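Lysine/ornithine decarboxylase (PDB 5GJO) decarboxylates L-lysine to cadaverine and L-ornithine to putrescine with similar efficiency, using pyridoxal 5'-phosphate as cofactor and working as a homodimer. Local coordinates at residues 95-99 against 121-125; 112-117 against 131-137; 139-143 against 190-194; 3-7 against 346-350; 157-161 against 200-205. The protein carries 2 engineered substitutions. One frame throughout, in Å; residues are numbered along the deposited sequence.

Contact 1 (95-99 against 121-125)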
# COMPACT_ATOMS: atom_id res chain seq x y z
N ASN A 95 -12.94 -16.00 1.81
CA ASN A 95 -11.52 -16.20 1.52
C ASN A 95 -11.32 -17.70 1.48
O ASN A 95 -11.53 -18.39 2.52
CB ASN A 95 -10.72 -15.58 2.57
CG ASN A 95 -9.25 -15.46 2.21
OD1 ASN A 95 -8.69 -16.32 1.51
ND2 ASN A 95 -8.63 -14.32 2.62
N PRO A 96 -10.94 -18.22 0.30
CA PRO A 96 -10.80 -19.68 0.23
C PRO A 96 -9.71 -20.23 1.13
O PRO A 96 -9.78 -21.44 1.37
CB PRO A 96 -10.45 -19.93 -1.27
CG PRO A 96 -10.88 -18.72 -1.97
CD PRO A 96 -10.66 -17.60 -0.99
N VAL A 97 -8.71 -19.45 1.53
CA VAL A 97 -7.64 -19.93 2.35
C VAL A 97 -7.63 -19.15 3.61
O VAL A 97 -7.05 -18.09 3.68
CB VAL A 97 -6.28 -19.94 1.65
CG1 VAL A 97 -5.21 -20.57 2.59
CG2 VAL A 97 -6.39 -20.71 0.34
N LYS A 98 -8.17 -19.74 4.66
CA LYS A 98 -8.36 -18.99 5.91
C LYS A 98 -7.21 -19.08 6.88
O LYS A 98 -6.51 -20.08 6.87
CB LYS A 98 -9.64 -19.48 6.53
CG LYS A 98 -10.84 -19.25 5.63
CD LYS A 98 -11.97 -20.23 5.94
CE LYS A 98 -12.89 -20.44 4.76
NZ LYS A 98 -12.11 -20.90 3.56
N ASP A 99 -6.99 -18.07 7.71
CA ASP A 99 -5.95 -18.15 8.72
C ASP A 99 -6.55 -18.41 10.10
O ASP A 99 -7.75 -18.48 10.24
CB ASP A 99 -5.01 -16.95 8.70
CG ASP A 99 -5.66 -15.68 9.18
OD1 ASP A 99 -6.82 -15.74 9.57
OD2 ASP A 99 -5.02 -14.63 9.18
N GLU A 121 -8.01 -27.21 2.83
CA GLU A 121 -8.90 -26.31 3.57
C GLU A 121 -9.95 -27.01 4.43
O GLU A 121 -10.50 -26.44 5.35
CB GLU A 121 -9.60 -25.37 2.61
CG GLU A 121 -10.23 -24.14 3.26
CD GLU A 121 -9.22 -23.12 3.78
OE1 GLU A 121 -8.02 -23.34 3.58
OE2 GLU A 121 -9.64 -22.13 4.37
N ILE A 122 -10.24 -28.25 4.09
CA ILE A 122 -11.41 -28.93 4.65
C ILE A 122 -11.21 -29.16 6.14
O ILE A 122 -12.09 -28.82 6.98
CB ILE A 122 -11.65 -30.25 3.92
CG1 ILE A 122 -12.10 -30.01 2.49
CG2 ILE A 122 -12.71 -31.12 4.70
CD1 ILE A 122 -12.21 -31.26 1.62
N ASP A 123 -10.09 -29.77 6.53
CA ASP A 123 -9.91 -30.05 7.97
C ASP A 123 -9.87 -28.81 8.87
O ASP A 123 -10.43 -28.84 9.97
CB ASP A 123 -8.71 -30.94 8.25
CG ASP A 123 -8.95 -32.41 7.76
OD1 ASP A 123 -10.10 -32.76 7.35
OD2 ASP A 123 -7.95 -33.20 7.74
N LYS A 124 -9.26 -27.73 8.41
CA LYS A 124 -9.26 -26.43 9.10
C LYS A 124 -10.71 -25.98 9.34
O LYS A 124 -11.03 -25.55 10.46
CB LYS A 124 -8.54 -25.31 8.26
CG LYS A 124 -7.05 -25.44 8.09
CD LYS A 124 -6.47 -24.63 6.87
CE LYS A 124 -6.78 -23.18 6.93
NZ LYS A 124 -6.22 -22.41 5.75
N MET A 125 -11.56 -26.03 8.31
CA MET A 125 -12.94 -25.55 8.40
C MET A 125 -13.78 -26.47 9.36
O MET A 125 -14.57 -25.99 10.21
CB MET A 125 -13.61 -25.52 7.07
CG MET A 125 -13.08 -24.41 6.11
SD MET A 125 -14.04 -24.25 4.63
CE MET A 125 -13.74 -25.82 3.81
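Glu-121 and Lys-98 make the central polar pair here, where a loop of the PLP-binding barrel, running from strand 91-93 to helix 100-109, meets the start of helix 122-128. Two donors of the same lysine grip one carboxylate oxygen. Lys-98 N reaches Glu-121 OE2 at 2.8 Å on its syn side (N-H...O 156°), while Lys-98 NZ forms a salt bridge to Glu-121 OE2 at 2.9 Å from the anti side, both somewhat out of the carboxylate plane. The lysine bends at chi4 (56°), which turns NZ back toward the carboxylate; NZ also bonds to Asn-95 O and to Thr-115 O of strand 113-116. Glu-121 OE1 takes a salt bridge from Lys-124 NZ at 3.0 Å, completing a network that fixes the carboxylate's rotation. Lys-124 NZ in turn donates to Lys-98 O at 2.6 Å, on a lone pair, and to Ile-273 O of the second subunit, so the network reaches the dimer interface. The side chain of Pro-96 lies about 6 Å from the bound PLP, and Asn-95 packs on Cys-324 of the second subunit, by similarity the proton donor. Met-125 crosses Lys-98 at about a right angle, its SD 4.0 Å from Lys-98 CE.

Contact 2 (112-117 against 131-137)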
# COMPACT_ATOMS: atom_id res chain seq x y z
N ARG A 112 -21.04 -19.19 9.71
CA ARG A 112 -21.00 -20.58 9.29
C ARG A 112 -21.27 -20.82 7.81
O ARG A 112 -21.93 -21.77 7.44
CB ARG A 112 -21.90 -21.44 10.18
CG ARG A 112 -23.32 -20.94 10.35
CD ARG A 112 -24.18 -21.94 11.11
NE ARG A 112 -24.11 -23.27 10.50
CZ ARG A 112 -24.75 -23.64 9.40
NH1 ARG A 112 -24.59 -24.87 8.91
NH2 ARG A 112 -25.54 -22.79 8.77
N ARG A 113 -20.77 -19.92 6.96
CA ARG A 113 -20.94 -20.08 5.49
C ARG A 113 -19.54 -19.73 5.01
O ARG A 113 -19.03 -18.62 5.34
CB ARG A 113 -21.98 -19.12 5.00
CG ARG A 113 -22.27 -19.20 3.54
CD ARG A 113 -23.38 -18.24 3.22
NE ARG A 113 -23.86 -18.32 1.87
CZ ARG A 113 -24.97 -18.95 1.47
NH1 ARG A 113 -25.71 -19.64 2.31
NH2 ARG A 113 -25.33 -18.91 0.20
N PHE A 114 -18.92 -20.67 4.31
CA PHE A 114 -17.52 -20.61 3.91
C PHE A 114 -17.43 -20.96 2.44
O PHE A 114 -18.25 -21.67 1.94
CB PHE A 114 -16.70 -21.67 4.65
CG PHE A 114 -16.56 -21.46 6.14
CD1 PHE A 114 -16.62 -20.23 6.70
CD2 PHE A 114 -16.30 -22.54 6.95
CE1 PHE A 114 -16.47 -20.06 8.05
CE2 PHE A 114 -16.14 -22.39 8.30
CZ PHE A 114 -16.24 -21.13 8.85
N THR A 115 -16.41 -20.45 1.77
CA THR A 115 -15.92 -21.03 0.47
C THR A 115 -14.63 -21.72 0.64
O THR A 115 -13.90 -21.49 1.56
CB THR A 115 -15.86 -19.98 -0.70
OG1 THR A 115 -14.79 -19.11 -0.44
CG2 THR A 115 -17.14 -19.15 -0.74
N PHE A 116 -14.35 -22.63 -0.29
CA PHE A 116 -13.07 -23.29 -0.37
C PHE A 116 -12.78 -23.80 -1.78
O PHE A 116 -13.66 -23.96 -2.57
CB PHE A 116 -12.97 -24.43 0.65
CG PHE A 116 -13.75 -25.65 0.29
CD1 PHE A 116 -15.11 -25.60 0.14
CD2 PHE A 116 -13.11 -26.86 0.12
CE1 PHE A 116 -15.83 -26.73 -0.17
CE2 PHE A 116 -13.82 -27.99 -0.21
CZ PHE A 116 -15.17 -27.93 -0.36
N ASP A 117 -11.50 -23.99 -2.08
CA ASP A 117 -11.09 -24.50 -3.37
C ASP A 117 -10.00 -25.56 -3.31
O ASP A 117 -9.42 -25.87 -4.31
CB ASP A 117 -10.69 -23.36 -4.32
CG ASP A 117 -9.48 -22.58 -3.83
OD1 ASP A 117 -8.73 -23.07 -3.00
OD2 ASP A 117 -9.29 -21.46 -4.31
N GLY A 131 -19.98 -28.61 10.86
CA GLY A 131 -21.29 -28.52 10.30
C GLY A 131 -21.55 -27.25 9.45
O GLY A 131 -22.63 -27.07 8.97
N ALA A 132 -20.52 -26.44 9.25
CA ALA A 132 -20.68 -25.16 8.44
C ALA A 132 -21.12 -25.44 7.05
O ALA A 132 -20.74 -26.51 6.46
CB ALA A 132 -19.36 -24.37 8.41
N ASP A 133 -21.92 -24.56 6.48
CA ASP A 133 -22.24 -24.60 5.09
C ASP A 133 -20.97 -24.23 4.27
O ASP A 133 -20.31 -23.18 4.56
CB ASP A 133 -23.37 -23.60 4.79
CG ASP A 133 -24.63 -23.92 5.50
OD1 ASP A 133 -24.86 -25.14 5.70
OD2 ASP A 133 -25.38 -22.99 5.87
N VAL A 134 -20.70 -25.03 3.26
CA VAL A 134 -19.58 -24.75 2.34
C VAL A 134 -20.00 -24.74 0.90
O VAL A 134 -20.86 -25.51 0.43
CB VAL A 134 -18.36 -25.69 2.53
CG1 VAL A 134 -17.83 -25.60 3.90
CG2 VAL A 134 -18.74 -27.16 2.16
N LEU A 135 -19.47 -23.75 0.14
CA LEU A 135 -19.60 -23.69 -1.29
C LEU A 135 -18.20 -23.89 -1.86
O LEU A 135 -17.23 -23.22 -1.50
CB LEU A 135 -20.14 -22.35 -1.79
CG LEU A 135 -21.51 -21.91 -1.25
CD1 LEU A 135 -21.38 -21.57 0.20
CD2 LEU A 135 -21.88 -20.61 -1.94
N VAL A 136 -18.10 -24.79 -2.84
CA VAL A 136 -16.84 -25.05 -3.44
C VAL A 136 -16.70 -24.03 -4.60
O VAL A 136 -17.63 -23.84 -5.33
CB VAL A 136 -16.67 -26.49 -3.98
CG1 VAL A 136 -17.64 -26.84 -5.05
CG2 VAL A 136 -15.23 -26.70 -4.48
N ARG A 137 -15.51 -23.44 -4.69
CA ARG A 137 -15.27 -22.40 -5.72
C ARG A 137 -14.58 -23.09 -6.88
O ARG A 137 -13.47 -23.68 -6.68
CB ARG A 137 -14.31 -21.38 -5.18
CG ARG A 137 -14.11 -20.22 -6.17
CD ARG A 137 -13.34 -19.13 -5.49
NE ARG A 137 -12.86 -18.11 -6.41
CZ ARG A 137 -12.28 -16.98 -5.98
NH1 ARG A 137 -12.30 -16.64 -4.69
NH2 ARG A 137 -11.77 -16.12 -6.88
O HOH W 1 -25.26 -20.37 5.04
O HOH W 2 -14.28 -17.28 -2.67
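Two groups hold Asp-133 OD2: Arg-112 NH2, in a salt bridge at 2.9 Å, and a water shared with Arg-113 NH1, whose NH2 is salt-bridged to Asp-214. Asp-133 OD1 bonds to His-173 ND1 and, weakly, to Arg-112 NH1. Both arginine-aspartate bonds are weakly angled, and with the two planes 85° apart the pair is far from a flat fork. Arg-112 NH1 also donates to Gly-131 O at 2.9 Å; the bend at chi3 (-53°) folds the arginine head back over the start of the neighbouring strand. Strands 113-116 and 133-137 pair in parallel, joined through helix 122-128 as a beta-alpha-beta unit of the barrel. Their axes approach to 4.7 Å, and bonds such as Leu-135 N to Phe-114 O (3.0 Å) alternate in direction. Phe-116 CE1 touches Val-134 CG2 at 3.8 Å. On the other face a water links Thr-115 OG1 with Arg-137 NH1; Arg-137 NH2 bonds to Leu-149 O, and this side chain is about 4 Å from the bound PLP. The helix-facing side (Phe-114, Phe-116, Val-134, Val-136) is thus apolar, whereas the side of Arg-113, Thr-115 and Asp-133 mixes charged and water-linked groups with Leu-135.

Contact 3 (139-143 against 190-194)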
# COMPACT_ATOMS: atom_id res chain seq x y z
N ALA A 139 -12.83 -22.83 -10.74
CA ALA A 139 -12.07 -22.01 -11.65
C ALA A 139 -12.84 -21.89 -12.96
O ALA A 139 -13.23 -22.88 -13.56
CB ALA A 139 -10.66 -22.60 -11.83
N VAL A 140 -13.05 -20.66 -13.41
CA VAL A 140 -13.77 -20.32 -14.59
C VAL A 140 -12.98 -19.41 -15.53
O VAL A 140 -11.96 -18.83 -15.14
CB VAL A 140 -15.15 -19.76 -14.23
CG1 VAL A 140 -15.91 -20.75 -13.40
CG2 VAL A 140 -15.05 -18.37 -13.56
N ARG A 141 -13.40 -19.39 -16.78
CA ARG A 141 -12.74 -18.60 -17.85
C ARG A 141 -13.25 -17.17 -17.93
O ARG A 141 -14.40 -16.91 -17.73
CB ARG A 141 -13.04 -19.18 -19.22
CG ARG A 141 -12.49 -20.55 -19.43
CD ARG A 141 -12.71 -20.93 -20.91
NE ARG A 141 -12.26 -22.27 -20.94
CZ ARG A 141 -13.05 -23.32 -20.86
NH1 ARG A 141 -14.36 -23.18 -20.87
NH2 ARG A 141 -12.49 -24.52 -20.87
N ASN A 142 -12.36 -16.26 -18.30
CA ASN A 142 -12.74 -14.88 -18.58
C ASN A 142 -11.63 -14.16 -19.33
O ASN A 142 -10.56 -14.01 -18.79
CB ASN A 142 -13.10 -14.11 -17.31
CG ASN A 142 -13.82 -12.79 -17.59
OD1 ASN A 142 -13.90 -12.37 -18.71
ND2 ASN A 142 -14.38 -12.18 -16.56
N ASN A 143 -11.99 -13.86 -20.58
CA ASN A 143 -11.01 -13.19 -21.41
C ASN A 143 -11.00 -11.68 -21.25
O ASN A 143 -10.17 -11.02 -21.87
CB ASN A 143 -11.28 -13.47 -22.89
CG ASN A 143 -10.98 -14.90 -23.29
OD1 ASN A 143 -10.16 -15.57 -22.68
ND2 ASN A 143 -11.68 -15.36 -24.31
N ALA A 190 -18.85 -14.54 -19.71
CA ALA A 190 -18.14 -15.29 -18.69
C ALA A 190 -19.11 -15.73 -17.60
O ALA A 190 -19.02 -16.82 -17.12
CB ALA A 190 -17.02 -14.47 -18.10
N TYR A 191 -20.02 -14.85 -17.21
CA TYR A 191 -21.03 -15.23 -16.24
C TYR A 191 -21.96 -16.31 -16.80
O TYR A 191 -22.28 -17.25 -16.14
CB TYR A 191 -21.86 -14.02 -15.83
CG TYR A 191 -21.11 -12.94 -15.09
CD1 TYR A 191 -21.01 -12.96 -13.71
CD2 TYR A 191 -20.53 -11.89 -15.76
CE1 TYR A 191 -20.34 -11.97 -13.02
CE2 TYR A 191 -19.87 -10.89 -15.08
CZ TYR A 191 -19.77 -10.94 -13.69
OH TYR A 191 -19.10 -9.96 -13.00
N GLU A 192 -22.37 -16.14 -18.05
CA GLU A 192 -23.28 -17.09 -18.66
C GLU A 192 -22.69 -18.48 -18.78
O GLU A 192 -23.35 -19.46 -18.53
CB GLU A 192 -23.72 -16.58 -20.03
CG GLU A 192 -24.58 -15.34 -19.95
CD GLU A 192 -24.88 -14.71 -21.29
OE1 GLU A 192 -25.98 -14.21 -21.46
OE2 GLU A 192 -24.01 -14.69 -22.17
N GLU A 193 -21.44 -18.54 -19.16
CA GLU A 193 -20.68 -19.79 -19.25
C GLU A 193 -20.49 -20.50 -17.89
O GLU A 193 -20.70 -21.68 -17.78
CB GLU A 193 -19.32 -19.55 -19.91
CG GLU A 193 -18.33 -20.70 -19.77
CD GLU A 193 -17.02 -20.52 -20.53
OE1 GLU A 193 -17.03 -19.93 -21.60
OE2 GLU A 193 -15.99 -21.01 -20.05
N ALA A 194 -20.14 -19.75 -16.86
CA ALA A 194 -19.99 -20.28 -15.52
C ALA A 194 -21.27 -20.87 -14.98
O ALA A 194 -21.25 -21.96 -14.31
CB ALA A 194 -19.44 -19.20 -14.62
O HOH W 3 -16.72 -18.48 -17.22
O HOH W 4 -15.83 -20.99 -17.51
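Ala-190 and Asn-142 form the close-packed end of this contact, in which the loop after strand 133-137 of the PLP-binding barrel lies against the first turns of helix 189-207. The methyl of Ala-190 packs against the loop backbone, its CB 3.6 Å from Arg-141 O and 3.7 Å from Asn-142 CG. The amide of Asn-142 packs as a whole on that methyl, and is held by Lys-144 N at its oxygen and by Val-181 O and Ser-185 OG at its nitrogen. One helical turn on, Val-140 CG1 meets Ala-194 CB at 4.0 Å, and Phe-179 touches both residues.

The solvent side is built differently. Arg-141 and Glu-193 cross at about a right angle there, both extended, with Arg-141 NH1 salt-bridged to Glu-193 OE2 at 2.8 Å. The nitrogen comes from above the carboxylate, 43° out of its plane; the two flat groups are turned 59° apart, and only OE2 of the carboxylate meets NH1. Glu-193 CG lies anti to its backbone nitrogen (chi1 167°), which carries the acid across to the loop. One water joins the backbones, donating to Arg-141 O and Ala-190 O; another, toward the Glu-193 carboxylate, accepts from Arg-141 N at 3.0 Å.

Contact 4 (3-7 against 346-350). With SO4 (sulfate ion), chain E.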
# COMPACT_ATOMS: atom_id res chain seq x y z
N LYS A 3 -26.64 8.40 -12.80
CA LYS A 3 -25.63 9.49 -12.71
C LYS A 3 -24.55 9.13 -11.66
O LYS A 3 -24.90 8.83 -10.54
CB LYS A 3 -26.32 10.78 -12.28
CG LYS A 3 -25.48 12.04 -12.47
CD LYS A 3 -25.74 12.76 -13.81
CE LYS A 3 -26.89 13.77 -13.69
NZ LYS A 3 -27.00 14.64 -14.89
N ASN A 4 -23.26 9.24 -11.99
CA ASN A 4 -22.22 9.02 -11.03
C ASN A 4 -22.20 10.15 -9.99
O ASN A 4 -22.62 11.24 -10.31
CB ASN A 4 -20.86 8.95 -11.71
CG ASN A 4 -20.76 7.81 -12.70
OD1 ASN A 4 -21.37 6.79 -12.53
ND2 ASN A 4 -20.07 8.08 -13.79
N PHE A 5 -21.77 9.91 -8.74
CA PHE A 5 -21.72 11.01 -7.78
C PHE A 5 -20.53 11.89 -8.16
O PHE A 5 -19.38 11.42 -8.42
CB PHE A 5 -21.52 10.43 -6.37
CG PHE A 5 -21.28 11.46 -5.33
CD1 PHE A 5 -22.22 12.42 -5.09
CD2 PHE A 5 -20.05 11.52 -4.61
CE1 PHE A 5 -22.01 13.39 -4.12
CE2 PHE A 5 -19.85 12.48 -3.64
CZ PHE A 5 -20.82 13.40 -3.39
N ARG A 6 -20.78 13.19 -8.24
CA ARG A 6 -19.73 14.13 -8.57
C ARG A 6 -19.99 15.42 -7.85
O ARG A 6 -21.05 16.07 -8.06
CB ARG A 6 -19.79 14.43 -10.07
CG ARG A 6 -18.74 15.47 -10.45
CD ARG A 6 -18.47 15.56 -11.97
NE ARG A 6 -17.57 16.70 -12.24
CZ ARG A 6 -16.96 16.94 -13.40
NH1 ARG A 6 -17.16 16.13 -14.41
NH2 ARG A 6 -16.17 18.02 -13.54
N LEU A 7 -19.01 15.89 -7.14
CA LEU A 7 -19.09 17.17 -6.52
C LEU A 7 -18.99 18.28 -7.56
O LEU A 7 -18.21 18.21 -8.46
CB LEU A 7 -17.95 17.35 -5.50
CG LEU A 7 -18.01 16.42 -4.28
CD1 LEU A 7 -16.72 16.46 -3.56
CD2 LEU A 7 -19.19 16.67 -3.35
N LEU A 346 -10.27 17.53 -8.34
CA LEU A 346 -11.28 16.52 -7.99
C LEU A 346 -11.08 15.23 -8.73
O LEU A 346 -10.94 15.24 -9.94
CB LEU A 346 -12.68 17.07 -8.25
CG LEU A 346 -13.90 16.16 -8.01
CD1 LEU A 346 -14.16 15.99 -6.53
CD2 LEU A 346 -15.20 16.66 -8.73
N VAL A 347 -11.10 14.09 -8.01
CA VAL A 347 -11.03 12.82 -8.66
C VAL A 347 -12.33 12.04 -8.39
O VAL A 347 -12.75 11.86 -7.20
CB VAL A 347 -9.82 11.96 -8.20
CG1 VAL A 347 -9.69 10.70 -9.04
CG2 VAL A 347 -8.57 12.77 -8.33
N THR A 348 -12.98 11.60 -9.46
CA THR A 348 -14.34 10.97 -9.38
C THR A 348 -14.18 9.44 -9.43
O THR A 348 -13.08 8.97 -9.74
CB THR A 348 -15.36 11.49 -10.40
OG1 THR A 348 -14.84 11.37 -11.77
CG2 THR A 348 -15.68 12.89 -10.06
N GLU A 349 -15.25 8.69 -9.16
CA GLU A 349 -15.23 7.24 -9.25
C GLU A 349 -14.03 6.65 -8.48
O GLU A 349 -13.31 5.76 -9.00
CB GLU A 349 -15.26 6.76 -10.72
CG GLU A 349 -16.60 7.11 -11.45
CD GLU A 349 -16.67 8.55 -11.90
OE1 GLU A 349 -15.78 9.05 -12.60
OE2 GLU A 349 -17.64 9.24 -11.56
N MET A 350 -13.89 7.11 -7.24
CA MET A 350 -12.80 6.75 -6.37
C MET A 350 -13.17 5.86 -5.19
O MET A 350 -12.46 5.77 -4.24
CB MET A 350 -12.05 8.00 -5.93
CG MET A 350 -10.76 8.21 -6.68
SD MET A 350 -9.41 8.41 -5.56
CE MET A 350 -7.91 8.27 -6.52
S SO4 E . -14.27 17.53 -17.12
O1 SO4 E . -15.64 16.92 -17.04
O2 SO4 E . -13.37 16.58 -17.81
O3 SO4 E . -14.48 18.80 -17.85
O4 SO4 E . -13.62 17.93 -15.85
O HOH W 5 -18.05 9.06 -8.77
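The N-terminal segment, ahead of helix 9-18, lies beside the end of strand 344-347 in the mixed beta sheet that accompanies the PLP-binding barrel, where that strand runs into a loop. The two pieces of chain point in nearly opposite directions, 160° apart from end to end, but their closest CA atoms, those of Arg-6 and Thr-348, are 6.3 Å apart, wider than strand pairing allows. Side chains and a water therefore make the contact. Leu-346 is central to the apolar part. Its two methyls divide the work: CD1 meets Leu-7 CD1 at 3.9 Å, the side chains crossing at about a right angle, whereas CD2 packs on Leu-7 O at 3.4 Å and also nears Arg-6 CG. Arg-6 CG rests on Thr-348 CG2 as well, at 4.0 Å. Beyond that point the arginine is extended, and its guanidinium reaches a sulfate, probably from the crystallisation liquor. Arg-6 NH1 donates to sulfate O1 at 3.1 Å, nearly straight at 172° and at the guanidinium edge, while the bond from NH2 to O4 is weak. At the other end, Glu-349 bends at chi2 (79°) and brings OE2 to 3.2 Å from Asn-4 CB. A water accepts from Glu-349 N at 2.9 Å and lies near Phe-5 O and Glu-349 OE2, linking the two backbones. Asn-267 of strand 266-276 bonds to Leu-7 N and Phe-5 O, tying the segment to the sheet, while Val-12 of helix 9-18 packs against both Leu-7 and Leu-346.

Contact 5 (157-161 against 200-205)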
# COMPACT_ATOMS: atom_id res chain seq x y z
N VAL A 157 -12.90 -27.84 -12.37
CA VAL A 157 -14.34 -28.21 -12.29
C VAL A 157 -14.48 -29.73 -12.06
O VAL A 157 -15.38 -30.12 -11.40
CB VAL A 157 -15.22 -27.80 -13.51
CG1 VAL A 157 -15.12 -26.30 -13.77
CG2 VAL A 157 -14.86 -28.49 -14.76
N GLU A 158 -13.56 -30.52 -12.57
CA GLU A 158 -13.65 -31.95 -12.41
C GLU A 158 -13.29 -32.43 -10.99
O GLU A 158 -13.41 -33.60 -10.71
CB GLU A 158 -12.91 -32.67 -13.53
CG GLU A 158 -11.40 -32.54 -13.47
CD GLU A 158 -10.82 -31.31 -14.14
OE1 GLU A 158 -9.58 -31.33 -14.33
OE2 GLU A 158 -11.53 -30.34 -14.47
N GLU A 159 -12.80 -31.54 -10.12
CA GLU A 159 -12.56 -31.88 -8.73
C GLU A 159 -13.66 -31.37 -7.82
O GLU A 159 -13.62 -31.66 -6.67
CB GLU A 159 -11.21 -31.29 -8.35
CG GLU A 159 -10.56 -31.65 -7.07
CD GLU A 159 -9.18 -30.98 -6.86
OE1 GLU A 159 -8.81 -30.87 -5.65
OE2 GLU A 159 -8.48 -30.65 -7.89
N ALA A 160 -14.56 -30.53 -8.33
CA ALA A 160 -15.55 -29.82 -7.50
C ALA A 160 -16.40 -30.77 -6.67
O ALA A 160 -16.49 -30.60 -5.47
CB ALA A 160 -16.39 -28.95 -8.33
N LEU A 161 -16.97 -31.80 -7.30
CA LEU A 161 -17.89 -32.66 -6.56
C LEU A 161 -17.12 -33.56 -5.62
O LEU A 161 -17.55 -33.80 -4.49
CB LEU A 161 -18.78 -33.43 -7.51
CG LEU A 161 -19.63 -32.51 -8.38
CD1 LEU A 161 -20.43 -33.37 -9.32
CD2 LEU A 161 -20.51 -31.62 -7.50
N ARG A 200 -24.54 -28.14 -14.84
CA ARG A 200 -24.12 -29.54 -15.05
C ARG A 200 -23.65 -30.12 -13.74
O ARG A 200 -24.07 -31.23 -13.36
CB ARG A 200 -23.10 -29.68 -16.16
CG ARG A 200 -22.60 -31.12 -16.28
CD ARG A 200 -21.47 -31.20 -17.27
NE ARG A 200 -20.30 -30.35 -16.94
CZ ARG A 200 -19.37 -30.63 -16.05
NH1 ARG A 200 -19.47 -31.71 -15.26
NH2 ARG A 200 -18.35 -29.79 -15.88
N LEU A 201 -22.81 -29.41 -13.01
CA LEU A 201 -22.37 -29.88 -11.68
C LEU A 201 -23.49 -30.12 -10.71
O LEU A 201 -23.50 -31.14 -10.01
CB LEU A 201 -21.30 -28.99 -11.09
CG LEU A 201 -20.00 -28.93 -11.87
CD1 LEU A 201 -19.11 -27.81 -11.33
CD2 LEU A 201 -19.23 -30.23 -11.81
N PHE A 202 -24.47 -29.22 -10.65
CA PHE A 202 -25.59 -29.44 -9.74
C PHE A 202 -26.35 -30.77 -10.11
O PHE A 202 -26.75 -31.56 -9.24
CB PHE A 202 -26.57 -28.30 -9.84
CG PHE A 202 -26.37 -27.20 -8.84
CD1 PHE A 202 -25.17 -26.53 -8.72
CD2 PHE A 202 -27.40 -26.81 -8.02
CE1 PHE A 202 -25.04 -25.47 -7.80
CE2 PHE A 202 -27.29 -25.79 -7.12
CZ PHE A 202 -26.06 -25.13 -6.96
N ASP A 203 -26.55 -30.99 -11.40
CA ASP A 203 -27.23 -32.17 -11.85
C ASP A 203 -26.46 -33.44 -11.48
O ASP A 203 -27.02 -34.39 -10.98
CB ASP A 203 -27.46 -32.11 -13.35
CG ASP A 203 -28.48 -31.06 -13.76
OD1 ASP A 203 -29.20 -30.53 -12.91
OD2 ASP A 203 -28.53 -30.76 -14.95
N GLU A 204 -25.15 -33.43 -11.70
CA GLU A 204 -24.30 -34.59 -11.32
C GLU A 204 -24.29 -34.80 -9.80
O GLU A 204 -24.36 -35.95 -9.28
CB GLU A 204 -22.88 -34.44 -11.88
CG GLU A 204 -22.79 -34.42 -13.37
CD GLU A 204 -21.38 -34.19 -13.91
OE1 GLU A 204 -21.22 -34.09 -15.16
OE2 GLU A 204 -20.43 -34.08 -13.10
N ALA A 205 -24.21 -33.73 -9.03
CA ALA A 205 -24.31 -33.86 -7.57
C ALA A 205 -25.62 -34.54 -7.13
O ALA A 205 -25.59 -35.34 -6.22
CB ALA A 205 -24.28 -32.50 -6.90
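Two neighbouring helices on the outside of the PLP-binding barrel meet here through a small leucine-centred cluster: the start of helix 160-169, with the turn before it, packs on the middle and later part of helix 189-207. Leu-161 carries most of the contact. Its CG lies anti to the carbonyl carbon (chi1 -60°), which sends both methyls across to the other helix. Leu-161 CD1 reaches Glu-204 CB at 3.7 Å and CD2 reaches Ala-205 CB at 3.9 Å, so the fork sits over the backbone between those two residues; Leu-161 CD1 is also 3.8 Å from Ala-205 N. Leu-201 answers from the opposite helix. Its CD2 meets Leu-161 CG at 4.1 Å and Val-157 O at 3.9 Å, while CD1 lies against Ala-160 CB at 4.2 Å. In this alpha/beta-barrel, strand 173-178 lies between the two helices in the chain, making them successive outer elements of the beta-alpha repeat; Ile-177 of that strand touches Leu-201 and thereby connects the cluster to the barrel sheet. The two segments share no hydrogen bond; their contact is van der Waals packing, and the charged groups gather at the margin. There, Val-157 CG2 stands at the guanidinium edge of Arg-200, 3.9 Å from NH2. The same arginine, bent at chi3 (59°), donates from NH1 to Glu-204 OE1 at 3.0 Å, a salt bridge between residues four apart, one turn along the same helix. Glu-204 OE1 lies in the guanidinium plane, whereas the nitrogen approaches from above the carboxylate, 44° out of its plane. A sodium ion is bound close to the side chain of Arg-200.

How the contacts relate
Contacts 1, 2, 3 and 5 all belong to the PLP-binding barrel, whereas contact 4 joins the N-terminal segment to the mixed sheet, and its two segments bracket the other four contacts along the chain. Contacts 1 and 2, about 9 Å apart between centres, alternate in sequence; Met-125 of the first packs on Phe-114 and Phe-116 of the second. Contacts 2 and 3 adjoin in sequence. Contacts 3 and 5 also alternate and share helix 189-207, their centres about 16 Å apart, and contact 5 touches contact 2 through Val-136 and Ala-160. Contact 4 stands about 43 Å from contact 5 between centres. Successive barrel units thus interlock locally, while the N-terminal segment packs on strand 344-347, late in the chain.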